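Local coordinates for protein N(2),N(2)-dimethylguanosine tRNA methyltransferase (Pyrococcus horikoshii, PDB 2DUL) that probably transfers two methyl groups from S-adenosyl-L-methionine to the exocyclic N2 of guanine 26 in tRNA, at residues D37-L42 and F134-P139; G62-L67 and S298-K303. All coordinates share one frame; numbering follows the deposited sequence.

Contact 1 (D37-L42 and F134-P139); sequences DIVVVL and FIDLDP
Val39 reaches from helix 33-46 to strand 132-137 with a single methyl group, which sits where the ring of Phe134 and the carboxylate of Asp136 come together. Its CG2 lies 3.7 Å from CZ of Phe134, meeting the far end of the ring obliquely, and CE2 is nearly as close. The same methyl stands 3.8 Å from OD1 of Asp136. This is the tight part of the contact, and all three residues are buried. CG2 gets there because it is the branch of Val39 anti to the backbone N; the other branch, CG1, turns aside. A small branched valine suits the place, since the CA atoms of Val39 and Asp136 are only 8.8 Å apart.

Phe134 and Asp136, two positions apart, project from the same face of the strand, and both point their CB toward the helix. In Phe134 the anti placement of CG relative to the backbone N (chi1 172°) brings CZ up to the Val39 methyl. The backbone N of Asp136 lies 4.1 Å above one face of the Phe134 ring, offset toward its rim.

Away from this point the contact between the two segments thins out. Leu42, one turn further along the helix, comes no nearer to the strand than 5.8 Å and packs instead against helix 284-295. In the other direction the strand runs out into the partly exposed Asp138, whose carboxylate turns to Arg61.

Helix 33-46 thus covers one of the central strands of the Rossmann-like methyltransferase sheet. Val39 offers the buried carboxylate of Asp136 only van der Waals contact on the helix side. Its polar needs are met by salt bridges, OD2 to Arg228 and OD1 to Arg61. Arg61 is a predicted S-adenosyl-L-methionine ligand, which places this apolar contact and its paired charges beside the probable cofactor site.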
loop_
_atom_site.group_PDB
_atom_site.type_symbol
_atom_site.label_atom_id
_atom_site.label_comp_id
_atom_site.label_asym_id
_atom_site.label_seq_id
_atom_site.Cartn_x
_atom_site.Cartn_y
_atom_site.Cartn_z
ATOM N N ASP A 37 -10.143 1.666 -6.596
ATOM C CA ASP A 37 -9.886 2.025 -7.989
ATOM C C ASP A 37 -8.431 1.684 -8.313
ATOM O O ASP A 37 -8.136 1.089 -9.353
ATOM C CB ASP A 37 -10.070 3.529 -8.237
ATOM C CG ASP A 37 -11.517 3.928 -8.479
ATOM O OD1 ASP A 37 -12.328 3.081 -8.915
ATOM O OD2 ASP A 37 -11.833 5.116 -8.252
ATOM N N ILE A 38 -7.528 2.086 -7.420
ATOM C CA ILE A 38 -6.097 1.858 -7.608
ATOM C C ILE A 38 -5.783 0.384 -7.817
ATOM O O ILE A 38 -5.074 0.022 -8.761
ATOM C CB ILE A 38 -5.273 2.390 -6.395
ATOM C CG1 ILE A 38 -5.569 3.874 -6.171
ATOM C CG2 ILE A 38 -3.779 2.193 -6.636
ATOM C CD1 ILE A 38 -5.273 4.750 -7.367
ATOM N N VAL A 39 -6.310 -0.472 -6.949
ATOM C CA VAL A 39 -6.046 -1.898 -7.088
ATOM C C VAL A 39 -6.661 -2.436 -8.386
ATOM O O VAL A 39 -6.059 -3.277 -9.062
ATOM C CB VAL A 39 -6.545 -2.701 -5.839
ATOM C CG1 VAL A 39 -8.026 -2.490 -5.615
ATOM C CG2 VAL A 39 -6.225 -4.177 -6.014
ATOM N N VAL A 40 -7.841 -1.942 -8.747
ATOM C CA VAL A 40 -8.492 -2.370 -9.987
ATOM C C VAL A 40 -7.583 -2.030 -11.167
ATOM O O VAL A 40 -7.399 -2.839 -12.082
ATOM C CB VAL A 40 -9.868 -1.672 -10.175
ATOM C CG1 VAL A 40 -10.324 -1.760 -11.632
ATOM C CG2 VAL A 40 -10.901 -2.335 -9.277
ATOM N N VAL A 41 -7.004 -0.833 -11.137
ATOM C CA VAL A 41 -6.108 -0.406 -12.204
ATOM C C VAL A 41 -4.898 -1.329 -12.273
ATOM O O VAL A 41 -4.530 -1.816 -13.344
ATOM C CB VAL A 41 -5.623 1.042 -11.982
ATOM C CG1 VAL A 41 -4.525 1.388 -12.991
ATOM C CG2 VAL A 41 -6.793 2.006 -12.132
ATOM N N LEU A 42 -4.294 -1.576 -11.116
ATOM C CA LEU A 42 -3.123 -2.436 -11.033
ATOM C C LEU A 42 -3.395 -3.838 -11.561
ATOM O O LEU A 42 -2.601 -4.382 -12.332
ATOM C CB LEU A 42 -2.628 -2.517 -9.583
ATOM C CG LEU A 42 -1.370 -3.365 -9.359
ATOM C CD1 LEU A 42 -0.233 -2.828 -10.221
ATOM C CD2 LEU A 42 -0.981 -3.349 -7.885
ATOM N N PHE A 134 -2.920 -13.251 -6.131
ATOM C CA PHE A 134 -3.002 -11.944 -5.492
ATOM C C PHE A 134 -3.900 -12.004 -4.270
ATOM O O PHE A 134 -4.979 -12.593 -4.307
ATOM C CB PHE A 134 -3.545 -10.880 -6.460
ATOM C CG PHE A 134 -3.841 -9.546 -5.800
ATOM C CD1 PHE A 134 -2.822 -8.787 -5.226
ATOM C CD2 PHE A 134 -5.145 -9.061 -5.736
ATOM C CE1 PHE A 134 -3.100 -7.562 -4.594
ATOM C CE2 PHE A 134 -5.433 -7.838 -5.107
ATOM C CZ PHE A 134 -4.408 -7.089 -4.535
ATOM N N ILE A 135 -3.432 -11.408 -3.182
ATOM C CA ILE A 135 -4.204 -11.347 -1.949
ATOM C C ILE A 135 -4.229 -9.884 -1.535
ATOM O O ILE A 135 -3.192 -9.224 -1.525
ATOM C CB ILE A 135 -3.558 -12.177 -0.803
ATOM C CG1 ILE A 135 -3.636 -13.673 -1.117
ATOM C CG2 ILE A 135 -4.276 -11.883 0.521
ATOM C CD1 ILE A 135 -3.011 -14.565 -0.039
ATOM N N ASP A 136 -5.412 -9.374 -1.220
ATOM C CA ASP A 136 -5.543 -7.991 -0.781
ATOM C C ASP A 136 -5.983 -8.004 0.684
ATOM O O ASP A 136 -7.071 -8.467 1.013
ATOM C CB ASP A 136 -6.564 -7.243 -1.646
ATOM C CG ASP A 136 -6.446 -5.727 -1.514
ATOM O OD1 ASP A 136 -7.004 -5.007 -2.371
ATOM O OD2 ASP A 136 -5.790 -5.256 -0.559
ATOM N N LEU A 137 -5.103 -7.523 1.554
ATOM C CA LEU A 137 -5.357 -7.459 2.988
ATOM C C LEU A 137 -5.739 -6.039 3.353
ATOM O O LEU A 137 -4.884 -5.148 3.360
ATOM C CB LEU A 137 -4.101 -7.838 3.777
ATOM C CG LEU A 137 -3.584 -9.271 3.729
ATOM C CD1 LEU A 137 -2.393 -9.398 4.688
ATOM C CD2 LEU A 137 -4.704 -10.231 4.136
ATOM N N ASP A 138 -7.012 -5.833 3.666
ATOM C CA ASP A 138 -7.517 -4.511 4.022
ATOM C C ASP A 138 -8.367 -4.611 5.284
ATOM O O ASP A 138 -9.594 -4.574 5.215
ATOM C CB ASP A 138 -8.364 -3.964 2.870
ATOM C CG ASP A 138 -8.730 -2.506 3.055
ATOM O OD1 ASP A 138 -7.809 -1.663 3.076
ATOM O OD2 ASP A 138 -9.939 -2.204 3.179
ATOM N N PRO A 139 -7.723 -4.737 6.455
ATOM C CA PRO A 139 -8.417 -4.850 7.741
ATOM C C PRO A 139 -8.714 -3.516 8.421
ATOM O O PRO A 139 -8.347 -2.453 7.921
ATOM C CB PRO A 139 -7.448 -5.681 8.561
ATOM C CG PRO A 139 -6.136 -5.089 8.147
ATOM C CD PRO A 139 -6.279 -4.983 6.628
#

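Contact 2 (G62-L67 and S298-K303)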
loop_
_atom_site.group_PDB
_atom_site.type_symbol
_atom_site.label_atom_id
_atom_site.label_comp_id
_atom_site.label_asym_id
_atom_site.label_seq_id
_atom_site.Cartn_x
_atom_site.Cartn_y
_atom_site.Cartn_z
ATOM N N GLY A 62 -14.029 -7.537 -3.743
ATOM C CA GLY A 62 -14.046 -8.731 -4.570
ATOM C C GLY A 62 -15.008 -8.624 -5.747
ATOM O O GLY A 62 -14.716 -9.101 -6.844
ATOM N N ILE A 63 -16.162 -8.006 -5.526
ATOM C CA ILE A 63 -17.135 -7.846 -6.601
ATOM C C ILE A 63 -16.540 -6.982 -7.712
ATOM O O ILE A 63 -16.696 -7.289 -8.896
ATOM C CB ILE A 63 -18.447 -7.218 -6.076
ATOM C CG1 ILE A 63 -19.192 -8.247 -5.220
ATOM C CG2 ILE A 63 -19.325 -6.767 -7.243
ATOM C CD1 ILE A 63 -20.306 -7.663 -4.375
ATOM N N ARG A 64 -15.843 -5.910 -7.344
ATOM C CA ARG A 64 -15.234 -5.060 -8.363
ATOM C C ARG A 64 -14.092 -5.802 -9.060
ATOM O O ARG A 64 -13.871 -5.625 -10.257
ATOM C CB ARG A 64 -14.743 -3.746 -7.751
ATOM C CG ARG A 64 -15.887 -2.852 -7.287
ATOM C CD ARG A 64 -15.406 -1.439 -7.034
ATOM N NE ARG A 64 -14.844 -0.838 -8.240
ATOM C CZ ARG A 64 -14.113 0.272 -8.248
ATOM N NH1 ARG A 64 -13.857 0.910 -7.112
ATOM N NH2 ARG A 64 -13.624 0.738 -9.390
ATOM N N PHE A 65 -13.368 -6.638 -8.322
ATOM C CA PHE A 65 -12.287 -7.418 -8.932
ATOM C C PHE A 65 -12.897 -8.277 -10.042
ATOM O O PHE A 65 -12.383 -8.335 -11.158
ATOM C CB PHE A 65 -11.639 -8.350 -7.904
ATOM C CG PHE A 65 -10.729 -7.659 -6.924
ATOM C CD1 PHE A 65 -10.217 -8.360 -5.832
ATOM C CD2 PHE A 65 -10.372 -6.322 -7.088
ATOM C CE1 PHE A 65 -9.365 -7.742 -4.918
ATOM C CE2 PHE A 65 -9.520 -5.696 -6.180
ATOM C CZ PHE A 65 -9.017 -6.407 -5.093
ATOM N N ALA A 66 -14.001 -8.940 -9.715
ATOM C CA ALA A 66 -14.689 -9.811 -10.661
ATOM C C ALA A 66 -15.280 -9.053 -11.852
ATOM O O ALA A 66 -15.176 -9.504 -12.997
ATOM C CB ALA A 66 -15.789 -10.595 -9.940
ATOM N N LEU A 67 -15.883 -7.898 -11.589
ATOM C CA LEU A 67 -16.499 -7.110 -12.658
ATOM C C LEU A 67 -15.558 -6.237 -13.482
ATOM O O LEU A 67 -15.850 -5.943 -14.643
ATOM C CB LEU A 67 -17.591 -6.193 -12.088
ATOM C CG LEU A 67 -18.854 -6.796 -11.475
ATOM C CD1 LEU A 67 -19.631 -5.702 -10.738
ATOM C CD2 LEU A 67 -19.709 -7.434 -12.562
ATOM N N SER A 298 -13.183 3.304 -16.781
ATOM C CA SER A 298 -14.224 4.049 -16.096
ATOM C C SER A 298 -14.046 3.621 -14.643
ATOM O O SER A 298 -14.138 2.435 -14.326
ATOM C CB SER A 298 -15.608 3.647 -16.614
ATOM O OG SER A 298 -15.835 2.258 -16.449
ATOM N N LEU A 299 -13.762 4.577 -13.769
ATOM C CA LEU A 299 -13.546 4.271 -12.361
ATOM C C LEU A 299 -14.569 4.963 -11.478
ATOM O O LEU A 299 -15.358 5.773 -11.955
ATOM C CB LEU A 299 -12.135 4.699 -11.951
ATOM C CG LEU A 299 -10.983 4.003 -12.683
ATOM C CD1 LEU A 299 -9.663 4.655 -12.298
ATOM C CD2 LEU A 299 -10.976 2.521 -12.337
ATOM N N ALA A 300 -14.553 4.636 -10.189
ATOM C CA ALA A 300 -15.486 5.228 -9.236
ATOM C C ALA A 300 -15.106 6.669 -8.906
ATOM O O ALA A 300 -15.970 7.529 -8.749
ATOM C CB ALA A 300 -15.519 4.397 -7.960
ATOM N N ARG A 301 -13.804 6.919 -8.797
ATOM C CA ARG A 301 -13.279 8.246 -8.484
ATOM C C ARG A 301 -12.120 8.511 -9.440
ATOM O O ARG A 301 -10.997 8.781 -9.013
ATOM C CB ARG A 301 -12.771 8.280 -7.042
ATOM C CG ARG A 301 -13.772 7.787 -6.006
ATOM C CD ARG A 301 -14.889 8.795 -5.765
ATOM N NE ARG A 301 -15.846 8.306 -4.777
ATOM C CZ ARG A 301 -16.790 7.407 -5.031
ATOM N NH1 ARG A 301 -17.611 7.017 -4.065
ATOM N NH2 ARG A 301 -16.927 6.909 -6.254
ATOM N N LYS A 302 -12.408 8.431 -10.735
ATOM C CA LYS A 302 -11.399 8.617 -11.772
ATOM C C LYS A 302 -10.532 9.866 -11.613
ATOM O O LYS A 302 -9.306 9.794 -11.719
ATOM C CB LYS A 302 -12.069 8.615 -13.151
ATOM C CG LYS A 302 -11.088 8.479 -14.306
ATOM C CD LYS A 302 -11.792 8.136 -15.608
ATOM C CE LYS A 302 -10.791 7.901 -16.729
ATOM N NZ LYS A 302 -11.447 7.398 -17.970
ATOM N N LYS A 303 -11.163 11.006 -11.359
ATOM C CA LYS A 303 -10.434 12.259 -11.192
ATOM C C LYS A 303 -9.391 12.172 -10.079
ATOM O O LYS A 303 -8.254 12.608 -10.251
ATOM C CB LYS A 303 -11.406 13.407 -10.896
ATOM C CG LYS A 303 -12.260 13.197 -9.657
ATOM C CD LYS A 303 -13.174 11.984 -9.800
ATOM C CE LYS A 303 -13.898 11.704 -8.508
ATOM N NZ LYS A 303 -12.926 11.508 -7.410
#
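The guanidinium of Arg64 comes up to the loop before helix 302-314 and touches it lightly, with no hydrogen bond between the two segments. NH1 lies 4.0 Å from CB of Ala300, and NH2 is 4.1 Å from the backbone N of the same residue. CD2 of Leu299 approaches the guanidinium at its edge, near the plane, 4.3 Å from NH2. Alanine suits this spot because its lone methyl lets the flat group come close to the loop backbone.

Arg64 leaves helix 60-68 with CG anti to the carbonyl carbon, and a bend at chi3 (60°) brings the guanidinium round to the loop. Three carboxylates then fix its rotation: NH2 bridges to Asp37, NE to Glu68 one turn further along the same helix, and NH1 to Glu8 of strand 4-8. Together these acids should compensate the buried positive charge.

Behind the first shell stands Asp37: OD1 takes both Arg64 NH2 and the backbone N of Ala300, OD2 the backbone N of Arg301. Within the loop, Arg301 folds back to give an NH2 bond of 2.7 Å to the carbonyl O of Ala300, the donor lying well above the carbonyl plane.

Arg301 occupies the N-cap position of helix 302-314, and Asp37 ties the start of that helix to helices 33-46 and 60-68. Of these, helix 60-68 follows strand 50-53, the first of the central sheet, in the usual order of class I, Rossmann-like methyltransferases.

How the contacts relate
From the N terminus the chain meets 37-42, then 62-67, then 134-139 and finally 298-303, so the two contacts cross. Contact 1 closes a loop of 91 residues, bringing strand 132-137 against helix 33-46. Before that loop is complete, helix 60-68 has opened the second, which contact 2 closes 230 residues later at the start of helix 302-314. The contacts, with centres about 11 Å apart, meet through Asp37, which belongs to the first segment of contact 1, and Val39 CG1 packs 3.6 Å from Phe65 CE2. Helix 33-46 thereby links the buried central sheet to the partly exposed segment that begins helix 302-314.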